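Local coordinates for protein interleukin-1beta (Gallus gallus, PDB 2WRY) that probably acts as a secreted inflammatory cytokine that binds the interleukin-1 receptor through its beta-trefoil part, the piece of the longer protein present here, at residues L113-T117 with E118-R122; L69-K72 with G73-L76. All coordinates share one frame; numbering follows the deposited sequence.

Interaction 1: L113-T117 with E118-R122; sequences LDSPT and EGTTR
L113 and R122 face each other as an antiparallel hydrogen-bonded pair: L113 N donates a hydrogen bond to R122 O at 2.8 Å, and R122 N returns one to L113 O at 2.9 Å. Two residues nearer the turn, S115 N reaches T120 O at 2.9 Å in an almost straight bond (173°). Beyond it the pairing weakens: S115 O accepts three weak hydrogen bonds, from E118 N, G119 N and T120 N. A water donates to T120 O at 3.0 Å and weakly to S115 O.

The polar side-chain contact belongs to D114 and T121, which lie alongside each other at the non-hydrogen-bonded pair between. With its OG1 next to the backbone N (chi1 -58°), T121 donates to D114 OD1 at 2.8 Å, on the anti side of the carboxylate and 33° out of its plane. OD1 also forms a salt bridge with R112. Threonine suits position 121 because its hydroxyl meets the carboxylate while its side chain also packs on L159. A valine here would probably leave D114 OD1 without its hydroxyl donor and the carboxylate tied mainly by R112.

On the face of L113, S115, T120 and R122 the side-chain contact is slighter: S115 CB meets T120 OG1 at 3.5 Å. Outside the hairpin, the R122 guanidinium makes a cation-pi contact with F132.

Across the connection, G119 takes a positive phi that glycine accepts readily, and G119 and T120 both stand opposite the single residue S115. This is a G1 beta bulge closing the 110-115/120-125 beta hairpin of the IL-1 beta-trefoil.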
ATOM      1  N   LEU A 113       6.242   7.801  -2.423  1.00 14.87           N
ATOM      2  CA  LEU A 113       6.499   9.224  -2.669  1.00 15.59           C
ATOM      3  C   LEU A 113       6.577   9.921  -1.326  1.00 16.47           C
ATOM      4  O   LEU A 113       5.555  10.189  -0.698  1.00 16.17           O
ATOM      5  CB  LEU A 113       5.387   9.815  -3.550  1.00 15.58           C
ATOM      6  CG  LEU A 113       5.111   9.054  -4.854  1.00 17.31           C
ATOM      7  CD1 LEU A 113       3.844   9.581  -5.488  1.00 19.08           C
ATOM      8  CD2 LEU A 113       6.266   9.244  -5.789  1.00 20.02           C
ATOM      9  N   ASP A 114       7.798  10.187  -0.874  1.00 18.50           N
ATOM     10  CA  ASP A 114       7.980  10.834   0.413  1.00 20.28           C
ATOM     11  C   ASP A 114       8.056  12.351   0.290  1.00 21.57           C
ATOM     12  O   ASP A 114       8.625  12.886  -0.682  1.00 22.95           O
ATOM     13  CB  ASP A 114       9.269  10.365   1.062  1.00 19.80           C
ATOM     14  CG  ASP A 114       9.190   8.933   1.584  1.00 22.95           C
ATOM     15  OD1 ASP A 114       8.073   8.395   1.819  1.00 23.01           O
ATOM     16  OD2 ASP A 114      10.282   8.355   1.794  1.00 27.98           O
ATOM     17  N   SER A 115       7.488  13.022   1.283  1.00 22.43           N
ATOM     18  CA  SER A 115       7.592  14.467   1.430  1.00 24.66           C
ATOM     19  C   SER A 115       8.481  14.612   2.653  1.00 26.86           C
ATOM     20  O   SER A 115       7.984  14.615   3.791  1.00 26.85           O
ATOM     21  CB  SER A 115       6.212  15.075   1.636  1.00 24.94           C
ATOM     22  OG  SER A 115       5.452  14.983   0.423  1.00 26.87           O
ATOM     23  N   PRO A 116       9.800  14.682   2.426  1.00 29.32           N
ATOM     24  CA  PRO A 116      10.768  14.462   3.507  1.00 30.94           C
ATOM     25  C   PRO A 116      10.638  15.498   4.614  1.00 31.98           C
ATOM     26  O   PRO A 116      10.751  15.155   5.802  1.00 32.32           O
ATOM     27  CB  PRO A 116      12.130  14.583   2.800  1.00 31.44           C
ATOM     28  CG  PRO A 116      11.828  14.417   1.345  1.00 31.65           C
ATOM     29  CD  PRO A 116      10.470  15.013   1.156  1.00 30.19           C
ATOM     30  N   THR A 117      10.385  16.747   4.222  1.00 32.60           N
ATOM     31  CA  THR A 117      10.184  17.828   5.180  1.00 32.78           C
ATOM     32  C   THR A 117       9.038  17.542   6.150  1.00 31.46           C
ATOM     33  O   THR A 117       9.192  17.757   7.347  1.00 30.80           O
ATOM     34  CB  THR A 117       9.986  19.182   4.462  1.00 33.53           C
ATOM     35  OG1 THR A 117      11.162  19.473   3.698  1.00 35.00           O
ATOM     36  CG2 THR A 117       9.783  20.305   5.473  1.00 34.19           C
ATOM     37  N   GLU A 118       7.914  17.024   5.634  1.00 29.93           N
ATOM     38  CA  GLU A 118       6.714  16.787   6.437  1.00 28.86           C
ATOM     39  C   GLU A 118       6.645  15.361   7.012  1.00 26.64           C
ATOM     40  O   GLU A 118       5.797  15.075   7.847  1.00 27.14           O
ATOM     41  CB  GLU A 118       5.447  17.071   5.627  1.00 29.99           C
ATOM     42  CG  GLU A 118       5.297  18.497   5.118  1.00 34.19           C
ATOM     43  CD  GLU A 118       3.849  18.831   4.811  1.00 40.99           C
ATOM     44  OE1 GLU A 118       3.188  18.025   4.114  1.00 41.97           O
ATOM     45  OE2 GLU A 118       3.366  19.895   5.275  1.00 40.50           O
ATOM     46  N   GLY A 119       7.549  14.495   6.572  1.00 24.03           N
ATOM     47  CA  GLY A 119       7.571  13.089   6.988  1.00 22.30           C
ATOM     48  C   GLY A 119       6.342  12.280   6.574  1.00 20.77           C
ATOM     49  O   GLY A 119       6.005  11.290   7.211  1.00 20.82           O
ATOM     50  N   THR A 120       5.664  12.713   5.523  1.00 18.27           N
ATOM     51  CA  THR A 120       4.470  11.985   5.027  1.00 16.29           C
ATOM     52  C   THR A 120       4.795  11.253   3.734  1.00 14.71           C
ATOM     53  O   THR A 120       5.814  11.516   3.091  1.00 15.16           O
ATOM     54  CB  THR A 120       3.286  12.933   4.766  1.00 17.08           C
ATOM     55  OG1 THR A 120       3.688  13.973   3.853  1.00 17.06           O
ATOM     56  CG2 THR A 120       2.808  13.584   6.086  1.00 18.19           C
ATOM     57  N   THR A 121       3.906  10.338   3.336  1.00 13.35           N
ATOM     58  CA  THR A 121       4.176   9.479   2.199  1.00 13.89           C
ATOM     59  C   THR A 121       2.872   9.220   1.446  1.00 12.64           C
ATOM     60  O   THR A 121       1.817   9.090   2.079  1.00 12.18           O
ATOM     61  CB  THR A 121       4.709   8.101   2.722  1.00 13.67           C
ATOM     62  OG1 THR A 121       5.895   8.310   3.506  1.00 16.17           O
ATOM     63  CG2 THR A 121       4.983   7.091   1.583  1.00 15.51           C
ATOM     64  N   ARG A 122       2.957   9.140   0.112  1.00 11.55           N
ATOM     65  CA  ARG A 122       1.853   8.620  -0.714  1.00 11.74           C
ATOM     66  C   ARG A 122       2.406   7.412  -1.466  1.00 11.71           C
ATOM     67  O   ARG A 122       3.638   7.272  -1.642  1.00 11.78           O
ATOM     68  CB  ARG A 122       1.301   9.687  -1.669  1.00 12.27           C
ATOM     69  CG  ARG A 122       0.880  10.944  -0.960  1.00 14.94           C
ATOM     70  CD  ARG A 122      -0.057  11.797  -1.786  1.00 18.72           C
ATOM     71  NE  ARG A 122       0.530  12.223  -3.040  1.00 19.13           N
ATOM     72  CZ  ARG A 122      -0.142  12.833  -4.036  1.00 22.65           C
ATOM     73  NH1 ARG A 122      -1.424  13.146  -3.919  1.00 23.94           N
ATOM     74  NH2 ARG A 122       0.494  13.137  -5.136  1.00 23.18           N
TER
HETATM   75  O   HOH W   1       8.494  11.402   4.332  1.00 32.42           O

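Interaction 2: L69-K72 with G73-L76; sequences LGIK and GYKL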
ATOM      1  N   LEU A  69       4.523  -3.893  -1.168  1.00 11.87           N
ATOM      2  CA  LEU A  69       3.984  -3.690   0.189  1.00 11.66           C
ATOM      3  C   LEU A  69       3.465  -5.010   0.736  1.00 12.06           C
ATOM      4  O   LEU A  69       2.399  -5.484   0.340  1.00 12.63           O
ATOM      5  CB  LEU A  69       2.890  -2.643   0.171  1.00 11.91           C
ATOM      6  CG  LEU A  69       3.352  -1.301  -0.410  1.00 11.40           C
ATOM      7  CD1 LEU A  69       2.174  -0.351  -0.464  1.00 12.44           C
ATOM      8  CD2 LEU A  69       4.480  -0.725   0.455  1.00 14.80           C
ATOM      9  N   GLY A  70       4.264  -5.621   1.614  1.00 12.44           N
ATOM     10  CA  GLY A  70       3.901  -6.882   2.234  1.00 12.10           C
ATOM     11  C   GLY A  70       3.111  -6.620   3.509  1.00 13.06           C
ATOM     12  O   GLY A  70       3.391  -5.667   4.243  1.00 14.17           O
ATOM     13  N   ILE A  71       2.084  -7.429   3.736  1.00 13.63           N
ATOM     14  CA  ILE A  71       1.272  -7.316   4.943  1.00 13.52           C
ATOM     15  C   ILE A  71       1.950  -8.216   5.967  1.00 13.75           C
ATOM     16  O   ILE A  71       1.809  -9.454   5.887  1.00 14.60           O
ATOM     17  CB  ILE A  71      -0.186  -7.778   4.689  1.00 13.94           C
ATOM     18  CG1 ILE A  71      -0.779  -7.100   3.439  1.00 14.70           C
ATOM     19  CG2 ILE A  71      -1.049  -7.505   5.921  1.00 14.74           C
ATOM     20  CD1 ILE A  71      -0.636  -5.556   3.467  1.00 14.05           C
ATOM     21  N   LYS A  72       2.724  -7.602   6.871  1.00 13.76           N
ATOM     22  CA  LYS A  72       3.685  -8.323   7.700  1.00 14.96           C
ATOM     23  C   LYS A  72       3.006  -9.381   8.562  1.00 15.29           C
ATOM     24  O   LYS A  72       2.056  -9.102   9.289  1.00 16.84           O
ATOM     25  CB  LYS A  72       4.481  -7.350   8.578  1.00 14.58           C
ATOM     26  CG  LYS A  72       5.554  -8.059   9.395  1.00 16.66           C
ATOM     27  CD  LYS A  72       6.441  -6.966  10.003  1.00 19.38           C
ATOM     28  CE  LYS A  72       7.722  -7.547  10.617  1.00 24.48           C
ATOM     29  NZ  LYS A  72       7.425  -8.556  11.647  1.00 28.71           N
ATOM     30  N   GLY A  73       3.491 -10.610   8.426  1.00 15.90           N
ATOM     31  CA  GLY A  73       2.990 -11.745   9.207  1.00 16.49           C
ATOM     32  C   GLY A  73       1.820 -12.506   8.606  1.00 16.44           C
ATOM     33  O   GLY A  73       1.389 -13.540   9.165  1.00 16.67           O
ATOM     34  N   TYR A  74       1.297 -12.000   7.489  1.00 15.58           N
ATOM     35  CA  TYR A  74       0.165 -12.630   6.849  1.00 15.42           C
ATOM     36  C   TYR A  74       0.485 -13.241   5.477  1.00 15.77           C
ATOM     37  O   TYR A  74      -0.408 -13.825   4.845  1.00 16.17           O
ATOM     38  CB  TYR A  74      -0.970 -11.629   6.713  1.00 14.66           C
ATOM     39  CG  TYR A  74      -1.583 -11.159   8.009  1.00 15.37           C
ATOM     40  CD1 TYR A  74      -1.184  -9.956   8.607  1.00 16.49           C
ATOM     41  CD2 TYR A  74      -2.604 -11.889   8.617  1.00 15.84           C
ATOM     42  CE1 TYR A  74      -1.801  -9.486   9.764  1.00 18.83           C
ATOM     43  CE2 TYR A  74      -3.224 -11.430   9.790  1.00 17.14           C
ATOM     44  CZ  TYR A  74      -2.818 -10.230  10.343  1.00 18.62           C
ATOM     45  OH  TYR A  74      -3.421  -9.768  11.491  1.00 20.89           O
ATOM     46  N   LYS A  75       1.738 -13.098   5.027  1.00 16.18           N
ATOM     47  CA  LYS A  75       2.206 -13.734   3.788  1.00 16.46           C
ATOM     48  C   LYS A  75       1.411 -13.239   2.559  1.00 16.60           C
ATOM     49  O   LYS A  75       1.153 -13.977   1.593  1.00 17.26           O
ATOM     50  CB  LYS A  75       2.206 -15.280   3.968  1.00 17.30           C
ATOM     51  CG  LYS A  75       3.281 -15.827   4.985  1.00 19.66           C
ATOM     52  CD  LYS A  75       2.919 -15.583   6.449  1.00 21.65           C
ATOM     53  CE  LYS A  75       3.825 -16.365   7.389  1.00 23.53           C
ATOM     54  NZ  LYS A  75       3.493 -16.064   8.812  1.00 24.58           N
ATOM     55  N   LEU A  76       1.058 -11.951   2.601  1.00 14.27           N
ATOM     56  CA  LEU A  76       0.305 -11.301   1.528  1.00 14.09           C
ATOM     57  C   LEU A  76       1.116 -10.121   1.014  1.00 13.49           C
ATOM     58  O   LEU A  76       1.851  -9.504   1.780  1.00 13.53           O
ATOM     59  CB  LEU A  76      -1.022 -10.757   2.063  1.00 12.53           C
ATOM     60  CG  LEU A  76      -2.054 -11.777   2.593  1.00 15.15           C
ATOM     61  CD1 LEU A  76      -3.196 -11.098   3.348  1.00 17.94           C
ATOM     62  CD2 LEU A  76      -2.636 -12.649   1.447  1.00 17.03           C
TER
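I71 meets both Y74 and L76 across a tight reversal, one branch for each. Its CG2, placed anti to the backbone N and hence beside the carbonyl carbon, touches Y74 CD1 at 3.6 Å. CG1 instead leans on L76 CB at 3.9 Å, the two side chains crossing obliquely. A beta-branched residue suits the spot because it fills both directions from one CB. Leucine suits position 76 as a buried apolar residue, its CB packed on I71 and its side chain also touching L24. The I71 backbone is held at both its N-H and its carbonyl: I71 N donates to L76 O at 2.9 Å, and I71 O accepts from Y74 N at 3.1 Å.

That second bond closes a type II turn with K72 and G73 at its corners. K72 CG, anti to the backbone N (chi1 -176°), lies beside the next peptide, 3.4 Å from G73 N, while the exposed position lets a long charged chain run on outward. K72 O comes obliquely to the tyrosine ring, 3.4 Å from Y74 CD1. G73 has a phi of 89°, at which a CB would be jammed against K72 O, so glycine, lacking one, suits this corner far better than a residue with a side chain.

The turn leads from strand 66-71 into strand 76-83. I71 and L76 are buried; L46 of strand 45-53, M78 of strand 76-83 and L91 of strand 86-93 pack against I71, and L24 of strand 21-26 lies against both Y74 and L76.

How the interactions relate
From the N terminus the chain comes first to interaction 2, where residues 69-76 form the short turn between strand 66-71 and strand 76-83. It then runs through strand 86-93 and on to strand 110-115, and interaction 1 closes the hairpin with strand 120-125. The two local closures stand in series, neither nested nor crossed. Their centres are about 23 Å apart, on opposite sides of the chain's centre, and they do not touch. Strands 66-71 and 110-115 are nonetheless antiparallel neighbours in one large sheet, so the turns close strand pairs that meet within the same beta-trefoil framework.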